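Local coordinates for CheC, inhibitor of MCP methylation / FliN fusion protein (Thermotoga maritima, PDB 4HYN), which is a flagellar rotor protein of the CheC phosphatase family, probably dephosphorylating the chemotaxis response regulator CheY at the motor switch, at residues G68-L81 and S177-M191. Residues are numbered along the deposited sequence; the frame is centred on the assembly and turned at random.
Sequences GLEGLNVLVLDKKL and SKFYQVISADLVKKM
Strands 71-78 and 177-184 run antiparallel at 157°, neighbours in the middle of the six-stranded antiparallel sheet of the CheC-like fold, joined by two hydrogen-bonded pairs, Val74 with Val182 and Val76 with Tyr180. The shortest of their four backbone bonds is Val76 N to Tyr180 O, 2.7 Å. Past them the strands splay, and water bridges Leu72 O to Ser184 N at one end and Asp78 N to Lys178 O at the other. On the face with Leu75, buried Asn73 holds its CG anti to the backbone N (chi1 -178°), carrying ND2 to Gln181 OE1 at 3.1 Å; the two amide planes are turned well out of line and the donor lies 34° off the acceptor's carbonyl plane. Exchanging Asn73 for a leucine would probably leave Gln181 OE1 without this donor and its amide freer to turn. Leu75 CD2 packs on Gln181 CB (3.7 Å) and reaches the edge of the Phe179 ring, which also meets Phe167. On the other face, Val76 CG2 approaches Val182 CG1. Helix 185-200, N-capped by Ser184 OG, lays selenomethionine Met191 across Leu69 at about a right angle, CG against CD1, whereas at the far end Leu81 CD2 rests 3.8 Å from Phe179 CB and its CD1 3.4 Å from Ser177 OG.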
ATOM      1  N   GLY A  68       1.174  14.080 -12.596  1.00 33.52           N
ATOM      2  CA  GLY A  68       0.799  14.604 -11.294  1.00 31.45           C
ATOM      3  C   GLY A  68       1.843  14.043 -10.359  1.00 29.74           C
ATOM      4  O   GLY A  68       2.513  14.781  -9.636  1.00 29.75           O
ATOM      5  N   LEU A  69       1.973  12.721 -10.388  1.00 26.98           N
ATOM      6  CA  LEU A  69       2.969  11.998  -9.606  1.00 25.96           C
ATOM      7  C   LEU A  69       3.560  10.941 -10.526  1.00 26.53           C
ATOM      8  O   LEU A  69       2.871  10.420 -11.406  1.00 25.86           O
ATOM      9  CB  LEU A  69       2.355  11.327  -8.377  1.00 21.45           C
ATOM     10  CG  LEU A  69       1.926  12.234  -7.225  1.00 21.70           C
ATOM     11  CD1 LEU A  69       1.428  11.380  -6.066  1.00 20.34           C
ATOM     12  CD2 LEU A  69       3.098  13.111  -6.777  1.00 20.49           C
ATOM     13  N   GLU A  70       4.848  10.669 -10.358  1.00 27.06           N
ATOM     14  CA  GLU A  70       5.532   9.661 -11.163  1.00 27.33           C
ATOM     15  C   GLU A  70       6.353   8.773 -10.258  1.00 24.87           C
ATOM     16  O   GLU A  70       7.205   9.244  -9.514  1.00 24.90           O
ATOM     17  CB  GLU A  70       6.440  10.313 -12.210  1.00 31.14           C
ATOM     18  CG  GLU A  70       5.691  10.979 -13.358  1.00 36.84           C
ATOM     19  CD  GLU A  70       6.593  11.799 -14.271  1.00 41.16           C
ATOM     20  OE1 GLU A  70       7.837  11.673 -14.162  1.00 43.74           O
ATOM     21  OE2 GLU A  70       6.053  12.575 -15.099  1.00 43.56           O
ATOM     22  N   GLY A  71       6.085   7.481 -10.310  1.00 24.35           N
ATOM     23  CA  GLY A  71       6.829   6.567  -9.478  1.00 20.98           C
ATOM     24  C   GLY A  71       6.094   5.278  -9.208  1.00 20.00           C
ATOM     25  O   GLY A  71       4.917   5.114  -9.566  1.00 17.60           O
ATOM     26  N   LEU A  72       6.811   4.362  -8.568  1.00 18.02           N
ATOM     27  CA  LEU A  72       6.280   3.061  -8.227  1.00 17.61           C
ATOM     28  C   LEU A  72       5.708   3.068  -6.810  1.00 16.94           C
ATOM     29  O   LEU A  72       6.300   3.623  -5.891  1.00 17.24           O
ATOM     30  CB  LEU A  72       7.383   2.014  -8.363  1.00 15.35           C
ATOM     31  CG  LEU A  72       6.965   0.552  -8.330  1.00 15.19           C
ATOM     32  CD1 LEU A  72       6.075   0.220  -9.526  1.00 11.74           C
ATOM     33  CD2 LEU A  72       8.216  -0.296  -8.334  1.00 16.77           C
ATOM     34  N   ASN A  73       4.533   2.473  -6.664  1.00 18.14           N
ATOM     35  CA  ASN A  73       3.832   2.386  -5.390  1.00 18.83           C
ATOM     36  C   ASN A  73       3.637   0.887  -5.156  1.00 17.71           C
ATOM     37  O   ASN A  73       2.942   0.211  -5.917  1.00 16.51           O
ATOM     38  CB  ASN A  73       2.489   3.127  -5.500  1.00 21.43           C
ATOM     39  CG  ASN A  73       1.691   3.141  -4.193  1.00 24.78           C
ATOM     40  OD1 ASN A  73       0.573   3.660  -4.154  1.00 27.79           O
ATOM     41  ND2 ASN A  73       2.250   2.577  -3.131  1.00 24.58           N
ATOM     42  N   VAL A  74       4.257   0.383  -4.094  1.00 15.58           N
ATOM     43  CA  VAL A  74       4.211  -1.035  -3.775  1.00 14.08           C
ATOM     44  C   VAL A  74       3.511  -1.384  -2.474  1.00 14.85           C
ATOM     45  O   VAL A  74       3.740  -0.751  -1.447  1.00 14.83           O
ATOM     46  CB  VAL A  74       5.653  -1.611  -3.718  1.00 12.40           C
ATOM     47  CG1 VAL A  74       5.640  -3.077  -3.289  1.00 12.63           C
ATOM     48  CG2 VAL A  74       6.329  -1.458  -5.070  1.00  9.54           C
ATOM     49  N   LEU A  75       2.659  -2.406  -2.537  1.00 14.32           N
ATOM     50  CA  LEU A  75       1.943  -2.911  -1.371  1.00 15.13           C
ATOM     51  C   LEU A  75       2.458  -4.320  -1.100  1.00 15.55           C
ATOM     52  O   LEU A  75       2.560  -5.138  -2.018  1.00 13.73           O
ATOM     53  CB  LEU A  75       0.435  -2.967  -1.621  1.00 16.48           C
ATOM     54  CG  LEU A  75      -0.374  -1.672  -1.617  1.00 15.70           C
ATOM     55  CD1 LEU A  75      -1.855  -2.027  -1.648  1.00 15.79           C
ATOM     56  CD2 LEU A  75      -0.056  -0.865  -0.365  1.00 15.82           C
ATOM     57  N   VAL A  76       2.797  -4.591   0.155  1.00 15.22           N
ATOM     58  CA  VAL A  76       3.312  -5.898   0.546  1.00 14.98           C
ATOM     59  C   VAL A  76       2.352  -6.560   1.526  1.00 16.42           C
ATOM     60  O   VAL A  76       2.172  -6.095   2.653  1.00 17.16           O
ATOM     61  CB  VAL A  76       4.731  -5.786   1.182  1.00 14.37           C
ATOM     62  CG1 VAL A  76       5.280  -7.174   1.522  1.00 11.94           C
ATOM     63  CG2 VAL A  76       5.673  -5.069   0.228  1.00 13.40           C
ATOM     64  N   LEU A  77       1.740  -7.650   1.077  1.00 17.73           N
ATOM     65  CA  LEU A  77       0.778  -8.399   1.875  1.00 19.53           C
ATOM     66  C   LEU A  77       1.259  -9.836   2.090  1.00 20.91           C
ATOM     67  O   LEU A  77       1.768 -10.480   1.163  1.00 19.94           O
ATOM     68  CB  LEU A  77      -0.587  -8.423   1.168  1.00 19.44           C
ATOM     69  CG  LEU A  77      -1.385  -7.132   0.935  1.00 20.99           C
ATOM     70  CD1 LEU A  77      -0.666  -6.224  -0.033  1.00 22.16           C
ATOM     71  CD2 LEU A  77      -2.758  -7.479   0.372  1.00 21.91           C
ATOM     72  N   ASP A  78       1.085 -10.346   3.307  1.00 21.88           N
ATOM     73  CA  ASP A  78       1.505 -11.710   3.596  1.00 24.13           C
ATOM     74  C   ASP A  78       0.456 -12.741   3.181  1.00 24.46           C
ATOM     75  O   ASP A  78      -0.742 -12.434   3.096  1.00 22.75           O
ATOM     76  CB  ASP A  78       1.936 -11.868   5.068  1.00 26.65           C
ATOM     77  CG  ASP A  78       0.769 -12.030   6.030  1.00 31.43           C
ATOM     78  OD1 ASP A  78       0.937 -12.766   7.023  1.00 36.35           O
ATOM     79  OD2 ASP A  78      -0.300 -11.425   5.826  1.00 34.81           O
ATOM     80  N   LYS A  79       0.929 -13.950   2.880  1.00 24.88           N
ATOM     81  CA  LYS A  79       0.073 -15.054   2.454  1.00 26.10           C
ATOM     82  C   LYS A  79      -1.230 -15.196   3.233  1.00 24.95           C
ATOM     83  O   LYS A  79      -2.284 -15.408   2.637  1.00 25.28           O
ATOM     84  CB  LYS A  79       0.845 -16.368   2.503  1.00 28.58           C
ATOM     85  CG  LYS A  79       1.528 -16.763   1.194  1.00 31.24           C
ATOM     86  CD  LYS A  79       2.389 -18.005   1.413  1.00 34.40           C
ATOM     87  CE  LYS A  79       2.544 -18.809   0.140  1.00 37.35           C
ATOM     88  NZ  LYS A  79       3.082 -17.974  -0.955  1.00 37.80           N
ATOM     89  N   LYS A  80      -1.162 -15.046   4.552  1.00 24.23           N
ATOM     90  CA  LYS A  80      -2.352 -15.169   5.383  1.00 24.65           C
ATOM     91  C   LYS A  80      -3.384 -14.093   5.124  1.00 23.20           C
ATOM     92  O   LYS A  80      -4.572 -14.392   5.068  1.00 26.61           O
ATOM     93  CB  LYS A  80      -1.999 -15.216   6.870  1.00 27.16           C
ATOM     94  CG  LYS A  80      -1.247 -16.472   7.249  1.00 32.78           C
ATOM     95  CD  LYS A  80      -1.344 -16.782   8.733  1.00 36.49           C
ATOM     96  CE  LYS A  80      -0.799 -18.184   9.022  1.00 40.08           C
ATOM     97  NZ  LYS A  80      -1.443 -19.224   8.147  1.00 40.35           N
ATOM     98  N   LEU A  81      -2.937 -12.850   4.954  1.00 21.58           N
ATOM     99  CA  LEU A  81      -3.850 -11.741   4.690  1.00 20.20           C
ATOM    100  C   LEU A  81      -4.477 -11.918   3.309  1.00 19.57           C
ATOM    101  O   LEU A  81      -5.683 -11.763   3.134  1.00 18.44           O
ATOM    102  CB  LEU A  81      -3.114 -10.400   4.765  1.00 19.30           C
ATOM    103  CG  LEU A  81      -3.929  -9.147   4.420  1.00 19.49           C
ATOM    104  CD1 LEU A  81      -5.124  -9.029   5.368  1.00 19.96           C
ATOM    105  CD2 LEU A  81      -3.048  -7.899   4.501  1.00 18.53           C
ATOM    106  N   SER A 177      -5.092  -7.260  11.264  1.00 25.81           N
ATOM    107  CA  SER A 177      -4.084  -7.677  10.308  1.00 25.62           C
ATOM    108  C   SER A 177      -3.342  -6.426   9.855  1.00 23.99           C
ATOM    109  O   SER A 177      -3.756  -5.310  10.154  1.00 24.66           O
ATOM    110  CB  SER A 177      -4.725  -8.395   9.116  1.00 26.52           C
ATOM    111  OG  SER A 177      -5.563  -7.524   8.379  1.00 31.46           O
ATOM    112  N   LYS A 178      -2.217  -6.609   9.184  1.00 22.32           N
ATOM    113  CA  LYS A 178      -1.453  -5.469   8.705  1.00 21.54           C
ATOM    114  C   LYS A 178      -0.735  -5.749   7.401  1.00 18.67           C
ATOM    115  O   LYS A 178      -0.527  -6.900   7.027  1.00 18.00           O
ATOM    116  CB  LYS A 178      -0.451  -4.993   9.761  1.00 22.40           C
ATOM    117  CG  LYS A 178       0.565  -6.019  10.196  1.00 26.85           C
ATOM    118  CD  LYS A 178       1.574  -5.403  11.168  1.00 31.34           C
ATOM    119  CE  LYS A 178       2.557  -6.446  11.697  1.00 33.84           C
ATOM    120  NZ  LYS A 178       3.239  -7.189  10.597  1.00 33.42           N
ATOM    121  N   PHE A 179      -0.451  -4.676   6.674  1.00 16.20           N
ATOM    122  CA  PHE A 179       0.278  -4.747   5.418  1.00 14.81           C
ATOM    123  C   PHE A 179       1.138  -3.498   5.291  1.00 14.47           C
ATOM    124  O   PHE A 179       0.992  -2.558   6.067  1.00 14.45           O
ATOM    125  CB  PHE A 179      -0.651  -4.919   4.207  1.00 11.05           C
ATOM    126  CG  PHE A 179      -1.684  -3.842   4.057  1.00 10.49           C
ATOM    127  CD1 PHE A 179      -1.476  -2.774   3.186  1.00  9.70           C
ATOM    128  CD2 PHE A 179      -2.897  -3.923   4.745  1.00  9.76           C
ATOM    129  CE1 PHE A 179      -2.460  -1.803   2.997  1.00  9.87           C
ATOM    130  CE2 PHE A 179      -3.886  -2.955   4.563  1.00 10.51           C
ATOM    131  CZ  PHE A 179      -3.668  -1.891   3.684  1.00  8.60           C
ATOM    132  N   TYR A 180       2.027  -3.489   4.307  1.00 15.30           N
ATOM    133  CA  TYR A 180       2.931  -2.371   4.124  1.00 15.32           C
ATOM    134  C   TYR A 180       2.948  -1.780   2.731  1.00 14.55           C
ATOM    135  O   TYR A 180       2.677  -2.449   1.731  1.00 15.24           O
ATOM    136  CB  TYR A 180       4.365  -2.774   4.519  1.00 17.42           C
ATOM    137  CG  TYR A 180       4.492  -3.253   5.949  1.00 18.32           C
ATOM    138  CD1 TYR A 180       4.781  -2.361   6.981  1.00 19.37           C
ATOM    139  CD2 TYR A 180       4.269  -4.591   6.276  1.00 17.77           C
ATOM    140  CE1 TYR A 180       4.837  -2.787   8.307  1.00 20.08           C
ATOM    141  CE2 TYR A 180       4.320  -5.029   7.595  1.00 19.78           C
ATOM    142  CZ  TYR A 180       4.604  -4.121   8.608  1.00 21.49           C
ATOM    143  OH  TYR A 180       4.644  -4.550   9.920  1.00 23.48           O
ATOM    144  N   GLN A 181       3.277  -0.500   2.699  1.00 12.83           N
ATOM    145  CA  GLN A 181       3.383   0.251   1.473  1.00 13.41           C
ATOM    146  C   GLN A 181       4.776   0.867   1.463  1.00 11.22           C
ATOM    147  O   GLN A 181       5.297   1.255   2.510  1.00  9.87           O
ATOM    148  CB  GLN A 181       2.327   1.363   1.428  1.00 16.16           C
ATOM    149  CG  GLN A 181       2.657   2.479   0.442  1.00 18.18           C
ATOM    150  CD  GLN A 181       1.570   3.528   0.347  1.00 21.90           C
ATOM    151  OE1 GLN A 181       0.766   3.515  -0.583  1.00 25.51           O
ATOM    152  NE2 GLN A 181       1.554   4.458   1.294  1.00 23.46           N
ATOM    153  N   VAL A 182       5.410   0.863   0.297  1.00  9.46           N
ATOM    154  CA  VAL A 182       6.716   1.469   0.168  1.00  9.18           C
ATOM    155  C   VAL A 182       6.757   2.346  -1.086  1.00 10.45           C
ATOM    156  O   VAL A 182       6.366   1.928  -2.179  1.00 10.32           O
ATOM    157  CB  VAL A 182       7.895   0.436   0.310  1.00  8.88           C
ATOM    158  CG1 VAL A 182       7.378  -0.978   0.369  1.00  7.22           C
ATOM    159  CG2 VAL A 182       8.953   0.620  -0.774  1.00  7.77           C
ATOM    160  N   ILE A 183       7.024   3.628  -0.852  1.00 10.88           N
ATOM    161  CA  ILE A 183       7.117   4.633  -1.909  1.00 13.38           C
ATOM    162  C   ILE A 183       8.446   5.342  -1.754  1.00 14.03           C
ATOM    163  O   ILE A 183       8.998   5.385  -0.648  1.00 15.36           O
ATOM    164  CB  ILE A 183       5.987   5.686  -1.830  1.00 13.93           C
ATOM    165  CG1 ILE A 183       5.650   6.010  -0.368  1.00 15.88           C
ATOM    166  CG2 ILE A 183       4.777   5.218  -2.619  1.00 16.22           C
ATOM    167  CD1 ILE A 183       4.629   7.142  -0.186  1.00 17.08           C
ATOM    168  N   SER A 184       8.965   5.894  -2.849  1.00 13.47           N
ATOM    169  CA  SER A 184      10.249   6.584  -2.789  1.00 14.01           C
ATOM    170  C   SER A 184      10.159   7.902  -2.010  1.00 13.94           C
ATOM    171  O   SER A 184       9.096   8.529  -1.929  1.00 13.50           O
ATOM    172  CB  SER A 184      10.803   6.830  -4.197  1.00 11.08           C
ATOM    173  OG  SER A 184      10.297   8.030  -4.756  1.00 12.28           O
ATOM    174  N   ALA A 185      11.271   8.297  -1.408  1.00 13.81           N
ATOM    175  CA  ALA A 185      11.304   9.549  -0.670  1.00 14.14           C
ATOM    176  C   ALA A 185      11.142  10.685  -1.694  1.00 15.96           C
ATOM    177  O   ALA A 185      10.687  11.786  -1.362  1.00 15.86           O
ATOM    178  CB  ALA A 185      12.607   9.672   0.079  1.00 11.94           C
ATOM    179  N   ASP A 186      11.506  10.399  -2.942  1.00 16.91           N
ATOM    180  CA  ASP A 186      11.378  11.364  -4.033  1.00 20.32           C
ATOM    181  C   ASP A 186       9.910  11.724  -4.224  1.00 18.90           C
ATOM    182  O   ASP A 186       9.567  12.892  -4.377  1.00 17.75           O
ATOM    183  CB  ASP A 186      11.893  10.762  -5.334  1.00 25.71           C
ATOM    184  CG  ASP A 186      13.213  11.337  -5.761  1.00 31.67           C
ATOM    185  OD1 ASP A 186      13.295  11.766  -6.933  1.00 38.56           O
ATOM    186  OD2 ASP A 186      14.165  11.349  -4.946  1.00 34.34           O
ATOM    187  N   LEU A 187       9.065  10.696  -4.249  1.00 16.93           N
ATOM    188  CA  LEU A 187       7.629  10.859  -4.405  1.00 16.88           C
ATOM    189  C   LEU A 187       7.020  11.592  -3.199  1.00 15.77           C
ATOM    190  O   LEU A 187       6.127  12.417  -3.363  1.00 15.74           O
ATOM    191  CB  LEU A 187       6.971   9.492  -4.541  1.00 19.61           C
ATOM    192  CG  LEU A 187       5.607   9.497  -5.222  1.00 22.13           C
ATOM    193  CD1 LEU A 187       5.816   9.488  -6.734  1.00 22.70           C
ATOM    194  CD2 LEU A 187       4.805   8.289  -4.794  1.00 22.87           C
ATOM    195  N   VAL A 188       7.500  11.271  -1.996  1.00 14.52           N
ATOM    196  CA  VAL A 188       7.020  11.896  -0.763  1.00 13.82           C
ATOM    197  C   VAL A 188       7.287  13.403  -0.777  1.00 16.52           C
ATOM    198  O   VAL A 188       6.404  14.196  -0.431  1.00 14.28           O
ATOM    199  CB  VAL A 188       7.682  11.260   0.481  1.00 11.59           C
ATOM    200  CG1 VAL A 188       7.376  12.074   1.738  1.00 10.30           C
ATOM    201  CG2 VAL A 188       7.193   9.844   0.648  1.00 10.68           C
ATOM    202  N   LYS A 189       8.496  13.785  -1.194  1.00 17.28           N
ATOM    203  CA  LYS A 189       8.891  15.196  -1.279  1.00 19.22           C
ATOM    204  C   LYS A 189       7.992  15.914  -2.291  1.00 17.98           C
ATOM    205  O   LYS A 189       7.607  17.068  -2.097  1.00 17.06           O
ATOM    206  CB  LYS A 189      10.359  15.322  -1.719  1.00 20.82           C
ATOM    207  CG  LYS A 189      10.909  16.737  -1.611  1.00 28.06           C
ATOM    208  CD  LYS A 189      11.625  17.219  -2.877  1.00 31.48           C
ATOM    209  CE  LYS A 189      13.108  16.854  -2.870  1.00 36.07           C
ATOM    210  NZ  LYS A 189      13.848  17.427  -4.037  1.00 36.41           N
ATOM    211  N   LYS A 190       7.657  15.209  -3.364  1.00 18.27           N
ATOM    212  CA  LYS A 190       6.807  15.746  -4.417  1.00 19.16           C
ATOM    213  C   LYS A 190       5.389  15.963  -3.871  1.00 18.25           C
ATOM    214  O   LYS A 190       4.772  16.993  -4.133  1.00 16.73           O
ATOM    215  CB  LYS A 190       6.783  14.791  -5.610  1.00 20.06           C
ATOM    216  CG  LYS A 190       6.828  15.462  -6.966  1.00 25.49           C
ATOM    217  CD  LYS A 190       5.658  16.411  -7.173  1.00 30.28           C
ATOM    218  CE  LYS A 190       6.126  17.858  -7.139  1.00 33.94           C
ATOM    219  NZ  LYS A 190       5.011  18.831  -6.937  1.00 37.29           N
HETATM  220  N   MSE A 191       4.882  14.991  -3.116  1.00 18.19           N
HETATM  221  CA  MSE A 191       3.556  15.097  -2.513  1.00 19.68           C
HETATM  222  C   MSE A 191       3.538  16.233  -1.490  1.00 18.72           C
HETATM  223  O   MSE A 191       2.524  16.889  -1.310  1.00 18.59           O
HETATM  224  CB  MSE A 191       3.168  13.795  -1.812  1.00 23.20           C
HETATM  225  CG  MSE A 191       2.958  12.600  -2.721  1.00 28.25           C
HETATM  226 SE   MSE A 191       2.644  10.999  -1.658  1.00 37.47          SE
HETATM  227  CE  MSE A 191       1.120  11.640  -0.665  1.00 36.55           C
TER
HETATM  228  O   HOH W   1       7.740   5.725  -5.480  1.00 50.48           O
HETATM  229  O   HOH W   2       0.993  -8.553   5.523  1.00 22.09           O